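Local coordinates for protein probable dipeptidase (Pseudomonas aeruginosa, PDB 3B40) that probably hydrolyses dipeptides as a metal-dependent peptidase of the membrane dipeptidase (M19) family, which is built on a TIM barrel, at residues P80-T84 and T309-E313; Y165-N169 and L178-S184; P229-S235 and S258-V264; I351-I356 and K394-N399. The protein carries 11 engineered substitutions. All coordinates share one frame; numbering follows the deposited sequence.

Contact 1: P80-T84 and T309-E313; sequences PHKPT and TIWPE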
loop_
_atom_site.group_PDB
_atom_site.type_symbol
_atom_site.label_atom_id
_atom_site.label_comp_id
_atom_site.label_asym_id
_atom_site.label_seq_id
_atom_site.Cartn_x
_atom_site.Cartn_y
_atom_site.Cartn_z
ATOM N N PRO A 80 7.797 -20.616 -11.897
ATOM C CA PRO A 80 7.468 -19.260 -12.330
ATOM C C PRO A 80 7.599 -19.087 -13.836
ATOM O O PRO A 80 8.447 -19.708 -14.467
ATOM C CB PRO A 80 8.484 -18.389 -11.595
ATOM C CG PRO A 80 9.608 -19.306 -11.260
ATOM C CD PRO A 80 8.971 -20.649 -11.012
ATOM N N HIS A 81 6.750 -18.245 -14.403
ATOM C CA HIS A 81 6.762 -18.014 -15.836
ATOM C C HIS A 81 7.177 -16.579 -16.065
ATOM O O HIS A 81 6.653 -15.662 -15.412
ATOM C CB HIS A 81 5.379 -18.315 -16.427
ATOM C CG HIS A 81 4.842 -19.654 -16.020
ATOM N ND1 HIS A 81 5.085 -20.803 -16.741
ATOM C CD2 HIS A 81 4.114 -20.034 -14.940
ATOM C CE1 HIS A 81 4.517 -21.831 -16.135
ATOM N NE2 HIS A 81 3.922 -21.391 -15.037
ATOM N N LYS A 82 8.149 -16.385 -16.952
ATOM C CA LYS A 82 8.535 -15.042 -17.327
ATOM C C LYS A 82 7.401 -14.392 -18.110
ATOM O O LYS A 82 6.663 -15.081 -18.825
ATOM C CB LYS A 82 9.855 -15.011 -18.111
ATOM C CG LYS A 82 11.040 -14.870 -17.197
ATOM C CD LYS A 82 12.379 -14.805 -17.914
ATOM C CE LYS A 82 13.470 -15.153 -16.927
ATOM N NZ LYS A 82 14.691 -14.328 -17.070
ATOM N N PRO A 83 7.222 -13.074 -17.923
ATOM C CA PRO A 83 6.228 -12.300 -18.660
ATOM C C PRO A 83 6.434 -12.318 -20.166
ATOM O O PRO A 83 7.557 -12.113 -20.649
ATOM C CB PRO A 83 6.437 -10.876 -18.147
ATOM C CG PRO A 83 7.039 -11.053 -16.821
ATOM C CD PRO A 83 7.939 -12.234 -16.943
ATOM N N THR A 84 5.332 -12.561 -20.873
ATOM C CA THR A 84 5.237 -12.473 -22.329
ATOM C C THR A 84 4.274 -11.319 -22.613
ATOM O O THR A 84 3.697 -10.767 -21.674
ATOM C CB THR A 84 4.658 -13.776 -22.916
ATOM O OG1 THR A 84 3.312 -13.950 -22.452
ATOM C CG2 THR A 84 5.494 -14.982 -22.504
ATOM N N THR A 309 18.550 -11.849 -14.106
ATOM C CA THR A 309 17.851 -11.852 -15.403
ATOM C C THR A 309 18.290 -12.990 -16.364
ATOM O O THR A 309 17.500 -13.418 -17.224
ATOM C CB THR A 309 17.955 -10.495 -16.155
ATOM O OG1 THR A 309 17.052 -10.508 -17.282
ATOM C CG2 THR A 309 19.390 -10.236 -16.652
ATOM N N ILE A 310 19.522 -13.480 -16.205
ATOM C CA ILE A 310 20.039 -14.580 -17.071
ATOM C C ILE A 310 19.725 -16.002 -16.577
ATOM O O ILE A 310 19.936 -16.974 -17.316
ATOM C CB ILE A 310 21.571 -14.462 -17.388
ATOM C CG1 ILE A 310 22.423 -14.781 -16.144
ATOM C CG2 ILE A 310 21.902 -13.053 -17.867
ATOM C CD1 ILE A 310 23.879 -15.184 -16.454
ATOM N N TRP A 311 19.199 -16.124 -15.360
ATOM C CA TRP A 311 18.820 -17.418 -14.788
ATOM C C TRP A 311 17.652 -18.125 -15.504
ATOM O O TRP A 311 16.645 -17.495 -15.867
ATOM C CB TRP A 311 18.406 -17.243 -13.326
ATOM C CG TRP A 311 19.514 -16.920 -12.380
ATOM C CD1 TRP A 311 20.805 -16.605 -12.698
ATOM C CD2 TRP A 311 19.427 -16.864 -10.950
ATOM N NE1 TRP A 311 21.525 -16.363 -11.553
ATOM C CE2 TRP A 311 20.710 -16.538 -10.467
ATOM C CE3 TRP A 311 18.391 -17.089 -10.027
ATOM C CZ2 TRP A 311 20.981 -16.400 -9.102
ATOM C CZ3 TRP A 311 18.667 -16.969 -8.673
ATOM C CH2 TRP A 311 19.938 -16.626 -8.224
ATOM N N PRO A 312 17.743 -19.460 -15.642
ATOM C CA PRO A 312 16.542 -20.183 -16.107
ATOM C C PRO A 312 15.397 -20.053 -15.092
ATOM O O PRO A 312 15.648 -19.824 -13.918
ATOM C CB PRO A 312 17.011 -21.646 -16.218
ATOM C CG PRO A 312 18.556 -21.590 -16.254
ATOM C CD PRO A 312 18.899 -20.350 -15.411
ATOM N N GLU A 313 14.148 -20.150 -15.540
ATOM C CA GLU A 313 13.004 -19.983 -14.610
ATOM C C GLU A 313 13.076 -20.918 -13.404
ATOM O O GLU A 313 12.804 -20.503 -12.276
ATOM C CB GLU A 313 11.659 -20.137 -15.336
ATOM C CG GLU A 313 11.444 -19.065 -16.407
ATOM C CD GLU A 313 10.243 -19.347 -17.312
ATOM O OE1 GLU A 313 9.834 -20.523 -17.412
ATOM O OE2 GLU A 313 9.701 -18.397 -17.932
HETATM O O HOH W 1 15.432 -15.044 -14.519
HETATM O O HOH W 2 14.903 -11.731 -18.051
#
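Glu-313 lies across the backbone of Pro-80 to Lys-82, and this is the close-packed half of the contact. Its OE2 accepts the backbone N-H of Lys-82, N to OE2 2.7 Å and nearly straight (169° at the hydrogen). The donor comes from above the carboxylate, 48° out of its plane. With CG beside its own backbone N (chi1 -63°) and the rest of the chain extended, Glu-313 runs over the carbonyl of Pro-80, where its CB is 3.4 Å from Pro-80 O. The carboxylate atom OE1 is equally near, 3.4 Å from the same Pro-80 O, but these are two acceptors and form no bond. Alongside, the Pro-80 ring sets CG 3.6 Å from the carbonyl O of Glu-313. Both segments lie in surface connections of the barrel protein: 80-84 is part of the link from strand 62-68 to helix 87-108, and 309-313 ends where helix 313-328 starts, with Pro-312 at the N-cap position. A carboxylate in that first turn would be expected to suit the positive end of the helix dipole. The other half is loose and watery. Lys-82 passes Glu-313 at a slant and does not pair with it, NZ staying 6.5 Å from OE2. One water accepts from Lys-82 NZ (2.8 Å) and donates to Trp-311 O. A second accepts from the same ammonium and donates to Thr-309 OG1 (2.6 Å), a hydroxyl that is also bonded to Asn-182 OD1. The indole of Trp-311 leads away, meeting Arg-315 in a cation-pi contact and Tyr-319 edge-to-face.

Contact 2: Y165-N169 and L178-S184; sequences YVGNN and LPFFNDS. Engineered in segment 178-184: Ser-184 (natural residue Thr).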
loop_
_atom_site.group_PDB
_atom_site.type_symbol
_atom_site.label_atom_id
_atom_site.label_comp_id
_atom_site.label_asym_id
_atom_site.label_seq_id
_atom_site.Cartn_x
_atom_site.Cartn_y
_atom_site.Cartn_z
ATOM N N TYR A 165 3.928 -0.683 -8.907
ATOM C CA TYR A 165 4.092 -1.752 -7.948
ATOM C C TYR A 165 5.573 -2.186 -8.033
ATOM O O TYR A 165 6.448 -1.387 -8.417
ATOM C CB TYR A 165 3.104 -2.889 -8.261
ATOM C CG TYR A 165 2.977 -3.969 -7.210
ATOM C CD1 TYR A 165 2.457 -3.696 -5.926
ATOM C CD2 TYR A 165 3.355 -5.277 -7.504
ATOM C CE1 TYR A 165 2.333 -4.734 -4.948
ATOM C CE2 TYR A 165 3.265 -6.286 -6.550
ATOM C CZ TYR A 165 2.740 -6.018 -5.278
ATOM O OH TYR A 165 2.632 -7.053 -4.370
ATOM N N VAL A 166 5.863 -3.411 -7.625
ATOM C CA VAL A 166 7.131 -4.091 -7.962
ATOM C C VAL A 166 7.234 -4.241 -9.500
ATOM O O VAL A 166 6.243 -4.574 -10.165
ATOM C CB VAL A 166 7.193 -5.479 -7.245
ATOM C CG1 VAL A 166 8.452 -6.224 -7.616
ATOM C CG2 VAL A 166 7.171 -5.306 -5.727
ATOM N N GLY A 167 8.409 -3.967 -10.071
ATOM C CA GLY A 167 8.608 -4.063 -11.516
ATOM C C GLY A 167 8.440 -2.699 -12.174
ATOM O O GLY A 167 7.548 -1.943 -11.812
ATOM N N ASN A 168 9.323 -2.353 -13.103
ATOM C CA ASN A 168 9.152 -1.128 -13.881
ATOM C C ASN A 168 7.935 -1.288 -14.760
ATOM O O ASN A 168 7.549 -2.411 -15.083
ATOM C CB ASN A 168 10.364 -0.872 -14.789
ATOM C CG ASN A 168 11.625 -0.476 -14.021
ATOM O OD1 ASN A 168 11.558 0.052 -12.914
ATOM N ND2 ASN A 168 12.794 -0.690 -14.638
ATOM N N ASN A 169 7.323 -0.180 -15.168
ATOM C CA ASN A 169 6.338 -0.261 -16.247
ATOM C C ASN A 169 6.540 0.928 -17.187
ATOM O O ASN A 169 7.437 1.761 -16.952
ATOM C CB ASN A 169 4.888 -0.329 -15.686
ATOM C CG ASN A 169 4.489 0.924 -14.961
ATOM O OD1 ASN A 169 4.463 2.031 -15.552
ATOM N ND2 ASN A 169 4.163 0.784 -13.675
ATOM N N LEU A 178 12.478 -5.466 -10.989
ATOM C CA LEU A 178 12.689 -6.910 -10.892
ATOM C C LEU A 178 13.554 -7.494 -11.999
ATOM O O LEU A 178 13.191 -7.417 -13.189
ATOM C CB LEU A 178 11.377 -7.665 -10.949
ATOM C CG LEU A 178 10.436 -7.671 -9.764
ATOM C CD1 LEU A 178 9.449 -8.830 -10.016
ATOM C CD2 LEU A 178 11.221 -7.842 -8.457
ATOM N N PRO A 179 14.642 -8.173 -11.606
ATOM C CA PRO A 179 15.516 -8.807 -12.587
ATOM C C PRO A 179 14.823 -9.950 -13.340
ATOM O O PRO A 179 15.164 -10.221 -14.482
ATOM C CB PRO A 179 16.679 -9.317 -11.748
ATOM C CG PRO A 179 16.133 -9.503 -10.391
ATOM C CD PRO A 179 15.098 -8.406 -10.224
ATOM N N PHE A 180 13.829 -10.578 -12.718
ATOM C CA PHE A 180 12.953 -11.534 -13.424
ATOM C C PHE A 180 12.179 -10.936 -14.628
ATOM O O PHE A 180 11.836 -11.666 -15.575
ATOM C CB PHE A 180 11.980 -12.167 -12.426
ATOM C CG PHE A 180 11.291 -13.401 -12.949
ATOM C CD1 PHE A 180 12.013 -14.578 -13.174
ATOM C CD2 PHE A 180 9.922 -13.395 -13.179
ATOM C CE1 PHE A 180 11.376 -15.754 -13.666
ATOM C CE2 PHE A 180 9.271 -14.558 -13.672
ATOM C CZ PHE A 180 9.999 -15.734 -13.901
ATOM N N PHE A 181 11.898 -9.627 -14.593
ATOM C CA PHE A 181 11.238 -8.908 -15.716
ATOM C C PHE A 181 12.265 -8.265 -16.677
ATOM O O PHE A 181 11.907 -7.482 -17.565
ATOM C CB PHE A 181 10.338 -7.789 -15.170
ATOM C CG PHE A 181 9.164 -8.271 -14.337
ATOM C CD1 PHE A 181 8.757 -9.610 -14.369
ATOM C CD2 PHE A 181 8.425 -7.351 -13.562
ATOM C CE1 PHE A 181 7.654 -10.036 -13.590
ATOM C CE2 PHE A 181 7.334 -7.758 -12.792
ATOM C CZ PHE A 181 6.945 -9.109 -12.805
ATOM N N ASN A 182 13.536 -8.559 -16.433
ATOM C CA ASN A 182 14.699 -7.963 -17.123
ATOM C C ASN A 182 14.762 -6.438 -16.909
ATOM O O ASN A 182 15.217 -5.697 -17.765
ATOM C CB ASN A 182 14.728 -8.370 -18.620
ATOM C CG ASN A 182 16.043 -8.000 -19.306
ATOM O OD1 ASN A 182 17.104 -8.076 -18.691
ATOM N ND2 ASN A 182 15.971 -7.577 -20.580
ATOM N N ASP A 183 14.316 -5.975 -15.743
ATOM C CA ASP A 183 14.262 -4.528 -15.440
ATOM C C ASP A 183 15.659 -3.936 -15.271
ATOM O O ASP A 183 16.559 -4.599 -14.731
ATOM C CB ASP A 183 13.484 -4.274 -14.141
ATOM C CG ASP A 183 11.980 -4.359 -14.314
ATOM O OD1 ASP A 183 11.491 -4.501 -15.454
ATOM O OD2 ASP A 183 11.261 -4.239 -13.293
ATOM N N SER A 184 15.842 -2.690 -15.705
ATOM C CA SER A 184 17.015 -1.908 -15.311
ATOM C C SER A 184 16.588 -0.784 -14.373
ATOM O O SER A 184 15.547 -0.151 -14.607
ATOM C CB SER A 184 17.727 -1.317 -16.553
ATOM O OG SER A 184 18.487 -2.330 -17.201
HETATM O O HOH W 3 8.937 -4.625 -15.673
#
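Asn-168 and Asp-183 carry the polar part of this contact. The backbone N of Asn-168 donates to Asp-183 OD2 (2.7 Å), and Leu-178 N, in the carboxylate's own segment, donates to that same OD2 at 2.9 Å. The two N-H groups arrive from opposite faces of the carboxylate plane, a grip that should limit its rotation. A water bridges the other oxygen, Asp-183 OD1, to Asn-168 O, donating to both. The Asn-168 side chain slides past Asp-183 in the opposite direction, its amide stacked on the carboxylate with the planes 18° apart. Its ND2 reaches beyond to the carbonyl O of the engineered Ser-184 (2.8 Å): that oxygen lies in the amide plane, but the donor stands 39° above the carbonyl plane. The far amide atom, Asn-168 OD1, takes the N-H of Ser-174.

Apolar contact is small and tight. Val-166 CG1, anti to its N (chi1 178°), presses between CG and CD2 of Leu-178, 3.3 Å from each. Gly-167 CA meets the edge of the Phe-181 ring, 3.9 Å from CD2, while Leu-178 CD1 lies over a face of that ring, toward its rim.

Within 178-184, Leu-178 O accepts from Phe-181 N, a 3-10 turn, and, from the opposite face, Asp-183 N. An aspartate carboxylate gathering main-chain N-H groups pins together two stretches of one long beta-alpha loop of the barrel, between strand 160-162 and helix 193-205.

Contact 3: P229-S235 and S258-V264; sequences PIVASHS and SGGVIQV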
loop_
_atom_site.group_PDB
_atom_site.type_symbol
_atom_site.label_atom_id
_atom_site.label_comp_id
_atom_site.label_asym_id
_atom_site.label_seq_id
_atom_site.Cartn_x
_atom_site.Cartn_y
_atom_site.Cartn_z
ATOM N N PRO A 229 -2.750 17.835 -4.044
ATOM C CA PRO A 229 -2.124 16.945 -3.042
ATOM C C PRO A 229 -1.833 15.545 -3.558
ATOM O O PRO A 229 -2.614 14.978 -4.331
ATOM C CB PRO A 229 -3.142 16.926 -1.890
ATOM C CG PRO A 229 -3.773 18.384 -1.993
ATOM C CD PRO A 229 -3.882 18.602 -3.467
ATOM N N ILE A 230 -0.669 15.031 -3.169
ATOM C CA ILE A 230 -0.300 13.663 -3.488
ATOM C C ILE A 230 -0.174 12.870 -2.191
ATOM O O ILE A 230 -0.037 13.454 -1.098
ATOM C CB ILE A 230 0.990 13.581 -4.384
ATOM C CG1 ILE A 230 2.246 14.063 -3.658
ATOM C CG2 ILE A 230 0.775 14.419 -5.746
ATOM C CD1 ILE A 230 3.573 13.741 -4.433
ATOM N N VAL A 231 -0.230 11.553 -2.312
ATOM C CA VAL A 231 -0.275 10.686 -1.154
ATOM C C VAL A 231 0.706 9.532 -1.351
ATOM O O VAL A 231 0.989 9.126 -2.479
ATOM C CB VAL A 231 -1.769 10.189 -0.940
ATOM C CG1 VAL A 231 -1.857 8.997 -0.028
ATOM C CG2 VAL A 231 -2.667 11.398 -0.413
ATOM N N ALA A 232 1.265 9.030 -0.262
ATOM C CA ALA A 232 1.922 7.751 -0.286
ATOM C C ALA A 232 1.006 6.810 0.528
ATOM O O ALA A 232 0.983 6.903 1.756
ATOM C CB ALA A 232 3.314 7.855 0.357
ATOM N N SER A 233 0.280 5.925 -0.159
ATOM C CA SER A 233 -0.792 5.149 0.460
ATOM C C SER A 233 -0.266 4.024 1.393
ATOM O O SER A 233 -0.990 3.559 2.271
ATOM C CB SER A 233 -1.707 4.571 -0.625
ATOM O OG SER A 233 -1.010 3.550 -1.332
ATOM N N HIS A 234 0.997 3.610 1.205
ATOM C CA HIS A 234 1.633 2.627 2.086
ATOM C C HIS A 234 3.138 2.727 1.958
ATOM O O HIS A 234 3.732 2.060 1.073
ATOM C CB HIS A 234 1.146 1.183 1.799
ATOM C CG HIS A 234 1.287 0.732 0.363
ATOM N ND1 HIS A 234 0.901 1.503 -0.710
ATOM C CD2 HIS A 234 1.707 -0.447 -0.164
ATOM C CE1 HIS A 234 1.093 0.832 -1.837
ATOM N NE2 HIS A 234 1.567 -0.360 -1.533
ATOM N N SER A 235 3.739 3.567 2.804
ATOM C CA SER A 235 5.207 3.774 2.825
ATOM C C SER A 235 5.722 3.916 4.269
ATOM O O SER A 235 4.949 4.282 5.146
ATOM C CB SER A 235 5.572 5.029 2.014
ATOM O OG SER A 235 5.467 4.795 0.608
ATOM N N SER A 258 2.981 19.311 -1.232
ATOM C CA SER A 258 1.783 19.253 -2.085
ATOM C C SER A 258 0.513 19.398 -1.260
ATOM O O SER A 258 -0.563 19.552 -1.835
ATOM C CB SER A 258 1.724 17.921 -2.878
ATOM O OG SER A 258 1.305 16.822 -2.064
ATOM N N GLY A 259 0.629 19.322 0.077
ATOM C CA GLY A 259 -0.549 19.309 0.942
ATOM C C GLY A 259 -1.006 17.900 1.259
ATOM O O GLY A 259 -2.069 17.712 1.826
ATOM N N GLY A 260 -0.170 16.910 0.931
ATOM C CA GLY A 260 -0.589 15.526 0.941
ATOM C C GLY A 260 -0.307 14.757 2.217
ATOM O O GLY A 260 -0.086 15.359 3.279
ATOM N N VAL A 261 -0.301 13.420 2.125
ATOM C CA VAL A 261 -0.212 12.588 3.343
ATOM C C VAL A 261 0.652 11.364 3.129
ATOM O O VAL A 261 0.585 10.721 2.081
ATOM C CB VAL A 261 -1.640 12.110 3.889
ATOM C CG1 VAL A 261 -1.486 11.419 5.221
ATOM C CG2 VAL A 261 -2.602 13.280 4.063
ATOM N N ILE A 262 1.445 11.029 4.148
ATOM C CA ILE A 262 2.257 9.808 4.158
ATOM C C ILE A 262 1.553 8.810 5.058
ATOM O O ILE A 262 1.472 8.994 6.267
ATOM C CB ILE A 262 3.696 10.086 4.645
ATOM C CG1 ILE A 262 4.365 11.088 3.697
ATOM C CG2 ILE A 262 4.530 8.797 4.668
ATOM C CD1 ILE A 262 5.221 12.080 4.378
ATOM N N GLN A 263 0.982 7.782 4.449
ATOM C CA GLN A 263 0.215 6.801 5.223
ATOM C C GLN A 263 1.187 5.692 5.615
ATOM O O GLN A 263 1.508 4.826 4.805
ATOM C CB GLN A 263 -0.982 6.284 4.412
ATOM C CG GLN A 263 -1.971 7.396 3.988
ATOM C CD GLN A 263 -3.106 7.646 4.992
ATOM O OE1 GLN A 263 -3.485 8.793 5.231
ATOM N NE2 GLN A 263 -3.649 6.579 5.565
ATOM N N VAL A 264 1.630 5.730 6.867
ATOM C CA VAL A 264 2.699 4.855 7.375
ATOM C C VAL A 264 2.244 3.417 7.492
ATOM O O VAL A 264 1.259 3.123 8.179
ATOM C CB VAL A 264 3.223 5.335 8.760
ATOM C CG1 VAL A 264 4.292 4.371 9.306
ATOM C CG2 VAL A 264 3.794 6.774 8.664
#
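His-234 meets Gln-263 through its CA, 3.5 Å from Gln-263 O, while its imidazole is bonded on its own side. At the ring's edge ND1 donates to Ser-233 OG (2.9 Å), an oxygen 20° out of the ring plane that is also held by Asp-210; NE2 is paired with Gln-213. The amide of Gln-263 leads away, and it is CB that touches the other strand, 3.4 Å from Ala-232 O. The rim of the Pro-229 ring rests by CG on Ser-258 O, 3.4 Å away. Between these groups strands 230-232 and 261-264 run parallel, 14° apart, as the two strands of a beta-alpha-beta crossover through helix 249-257. Ala-232 and Ile-262 point to the face packed on Ile-255 of that helix; Val-231 and Val-261 share the other face. Backbone bonds alternate from Ile-230 O through Val-261 and Ala-232 to Gln-263 N, the last 2.8 Å from Ala-232 O. A beta bulge then shifts the pairing by one, and Ser-235 N reaches Gln-263 O at 3.3 Å. Where the helix ends in a Schellman motif at Gly-259, Ser-258 OG accepts the N-H of Ile-230 (2.9 Å) and is bonded to Ile-255 O as well.

Contact 4: I351-I356 and K394-N399; sequences IDHVGI and KLWGGN. With CD (cadmium ion), chain C.
Leu-395 is wedged among Ile-351, Val-354 and Ile-356, the apolar centre where helix 389-409 packs on strand 354-357, the last strand of the barrel sheet; the 394-399 turn of the helix crosses residues 354-356 at -108°. Leu-395 CD2 lies beside Val-354 CG1 at 3.6 Å, the two side chains pointing the same way, whereas Ile-351 crosses at about a right angle and brings CD1 to Leu-395 CG. Ile-356 holds CG1 beside its backbone N (chi1 -54°), which drops CD1 squarely over the five-membered ring of Trp-396, a CH-pi contact 3.7 Å from the centroid. Trp-396 NE1 is hydrogen-bonded to Thr-379 OG1 of helix 375-385.

Further out, the backbones come close: Gly-355 CA makes a CA-H...O contact of 3.2 Å with Leu-395 O. The wider pi-type turn at 394-398 shows in the bond from Asn-399 N to Lys-394 O. Asn-399 is buried, and its ND2 gives one proton to Val-354 O, in the first residue of the strand, at 2.7 Å and in the amide plane, and the other to Ile-351 O, in the loop before it, at 2.8 Å and tilted 25° from that plane. This double grip fixes the turn of the amide, whose OD1 is weakly bonded to Arg-402.

At the polar edge, Lys-394 stretches out fully, and NZ forms a salt bridge with Asp-352 OD1 (2.8 Å), arriving nearly in line with the C-O bond. The other oxygen, OD2, accepts from a water bound to a cadmium ion, and the same ion is held directly by His-353 NE2 at 2.3 Å.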
loop_
_atom_site.group_PDB
_atom_site.type_symbol
_atom_site.label_atom_id
_atom_site.label_comp_id
_atom_site.label_asym_id
_atom_site.label_seq_id
_atom_site.Cartn_x
_atom_site.Cartn_y
_atom_site.Cartn_z
ATOM N N ILE A 351 1.829 16.722 12.164
ATOM C CA ILE A 351 0.717 15.790 12.427
ATOM C C ILE A 351 -0.293 15.787 11.283
ATOM O O ILE A 351 -0.987 14.803 11.085
ATOM C CB ILE A 351 -0.003 16.046 13.821
ATOM C CG1 ILE A 351 -1.015 14.937 14.137
ATOM C CG2 ILE A 351 -0.684 17.402 13.913
ATOM C CD1 ILE A 351 -0.355 13.625 14.553
ATOM N N ASP A 352 -0.368 16.888 10.538
ATOM C CA ASP A 352 -1.405 17.039 9.505
ATOM C C ASP A 352 -1.105 16.249 8.213
ATOM O O ASP A 352 -1.932 16.192 7.269
ATOM C CB ASP A 352 -1.588 18.510 9.147
ATOM C CG ASP A 352 -2.266 19.331 10.246
ATOM O OD1 ASP A 352 -3.082 18.811 11.061
ATOM O OD2 ASP A 352 -2.019 20.556 10.243
ATOM N N HIS A 353 0.069 15.637 8.157
ATOM C CA HIS A 353 0.521 15.016 6.911
ATOM C C HIS A 353 0.866 13.560 7.033
ATOM O O HIS A 353 1.606 13.008 6.171
ATOM C CB HIS A 353 1.704 15.807 6.342
ATOM C CG HIS A 353 1.337 17.210 6.018
ATOM N ND1 HIS A 353 0.579 17.530 4.913
ATOM C CD2 HIS A 353 1.533 18.366 6.697
ATOM C CE1 HIS A 353 0.373 18.837 4.895
ATOM N NE2 HIS A 353 0.950 19.363 5.959
ATOM N N VAL A 354 0.334 12.947 8.092
ATOM C CA VAL A 354 0.579 11.546 8.392
ATOM C C VAL A 354 -0.740 10.733 8.556
ATOM O O VAL A 354 -1.760 11.228 9.063
ATOM C CB VAL A 354 1.545 11.369 9.624
ATOM C CG1 VAL A 354 2.012 9.905 9.785
ATOM C CG2 VAL A 354 2.789 12.257 9.491
ATOM N N GLY A 355 -0.689 9.481 8.113
ATOM C CA GLY A 355 -1.820 8.533 8.244
ATOM C C GLY A 355 -1.285 7.146 8.520
ATOM O O GLY A 355 -0.127 7.000 8.883
ATOM N N ILE A 356 -2.120 6.124 8.317
ATOM C CA ILE A 356 -1.807 4.759 8.749
ATOM C C ILE A 356 -2.330 3.819 7.685
ATOM O O ILE A 356 -3.371 4.070 7.089
ATOM C CB ILE A 356 -2.498 4.395 10.139
ATOM C CG1 ILE A 356 -2.143 5.430 11.219
ATOM C CG2 ILE A 356 -2.100 2.957 10.602
ATOM C CD1 ILE A 356 -3.041 5.358 12.493
ATOM N N LYS A 394 -6.802 12.464 13.207
ATOM C CA LYS A 394 -6.142 12.918 11.972
ATOM C C LYS A 394 -5.356 11.752 11.352
ATOM O O LYS A 394 -5.521 11.457 10.179
ATOM C CB LYS A 394 -5.193 14.074 12.283
ATOM C CG LYS A 394 -5.859 15.351 12.743
ATOM C CD LYS A 394 -4.901 16.532 12.704
ATOM C CE LYS A 394 -5.651 17.774 13.156
ATOM N NZ LYS A 394 -4.750 18.941 13.307
ATOM N N LEU A 395 -4.546 11.068 12.174
ATOM C CA LEU A 395 -3.806 9.859 11.775
ATOM C C LEU A 395 -4.686 8.788 11.170
ATOM O O LEU A 395 -4.344 8.214 10.139
ATOM C CB LEU A 395 -2.959 9.258 12.934
ATOM C CG LEU A 395 -1.686 10.001 13.349
ATOM C CD1 LEU A 395 -1.161 9.511 14.703
ATOM C CD2 LEU A 395 -0.571 9.839 12.274
ATOM N N TRP A 396 -5.823 8.514 11.802
ATOM C CA TRP A 396 -6.729 7.434 11.359
ATOM C C TRP A 396 -7.641 7.771 10.182
ATOM O O TRP A 396 -8.563 6.997 9.833
ATOM C CB TRP A 396 -7.557 6.925 12.528
ATOM C CG TRP A 396 -6.971 5.699 13.175
ATOM C CD1 TRP A 396 -6.645 5.550 14.488
ATOM C CD2 TRP A 396 -6.613 4.476 12.524
ATOM N NE1 TRP A 396 -6.114 4.303 14.704
ATOM C CE2 TRP A 396 -6.099 3.617 13.511
ATOM C CE3 TRP A 396 -6.679 4.019 11.180
ATOM C CZ2 TRP A 396 -5.644 2.329 13.219
ATOM C CZ3 TRP A 396 -6.236 2.716 10.893
ATOM C CH2 TRP A 396 -5.717 1.901 11.909
ATOM N N GLY A 397 -7.406 8.923 9.551
ATOM C CA GLY A 397 -8.175 9.255 8.353
ATOM C C GLY A 397 -8.502 10.713 8.091
ATOM O O GLY A 397 -8.734 11.092 6.933
ATOM N N GLY A 398 -8.547 11.534 9.141
ATOM C CA GLY A 398 -8.837 12.976 8.990
ATOM C C GLY A 398 -7.946 13.661 7.951
ATOM O O GLY A 398 -8.411 14.470 7.152
ATOM N N ASN A 399 -6.653 13.340 7.978
ATOM C CA ASN A 399 -5.702 13.954 7.048
ATOM C C ASN A 399 -5.961 13.506 5.624
ATOM O O ASN A 399 -5.984 14.335 4.686
ATOM C CB ASN A 399 -4.276 13.588 7.455
ATOM C CG ASN A 399 -3.842 14.242 8.751
ATOM O OD1 ASN A 399 -4.294 15.338 9.086
ATOM N ND2 ASN A 399 -2.909 13.595 9.471
HETATM CD CD CD C . 0.599 21.548 6.555
HETATM O O HOH W 4 -1.618 21.419 7.236
HETATM O O HOH W 5 -5.533 6.696 7.827
HETATM O O HOH W 6 -1.513 21.691 4.855
HETATM O O HOH W 7 2.777 22.134 5.485
HETATM O O HOH W 8 1.829 21.235 8.647
#

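In the fold
Contacts 3 and 4 adjoin, their centres 9 Å apart, because strands 261-265 and 354-357 are neighbours. His-353 links them: its O pairs with Ile-262 N (2.8 Å) and its ND1 with Gly-260 O (2.8 Å), a bond that would be expected to fix the turn of the cadmium-binding ring. That ion sits before strand 354-357, the end opposite the one where TIM-barrel enzymes usually keep their active site. Contacts 1 and 2, 11 Å between centres, lie on the side of the chain away from contact 4 and touch where Pro-83 CG packs 3.3 Å from Phe-181 CD1. Contacts 2 and 3 are about 6 Å apart at the nearest atoms, contacts 1 and 4 41 Å between centres.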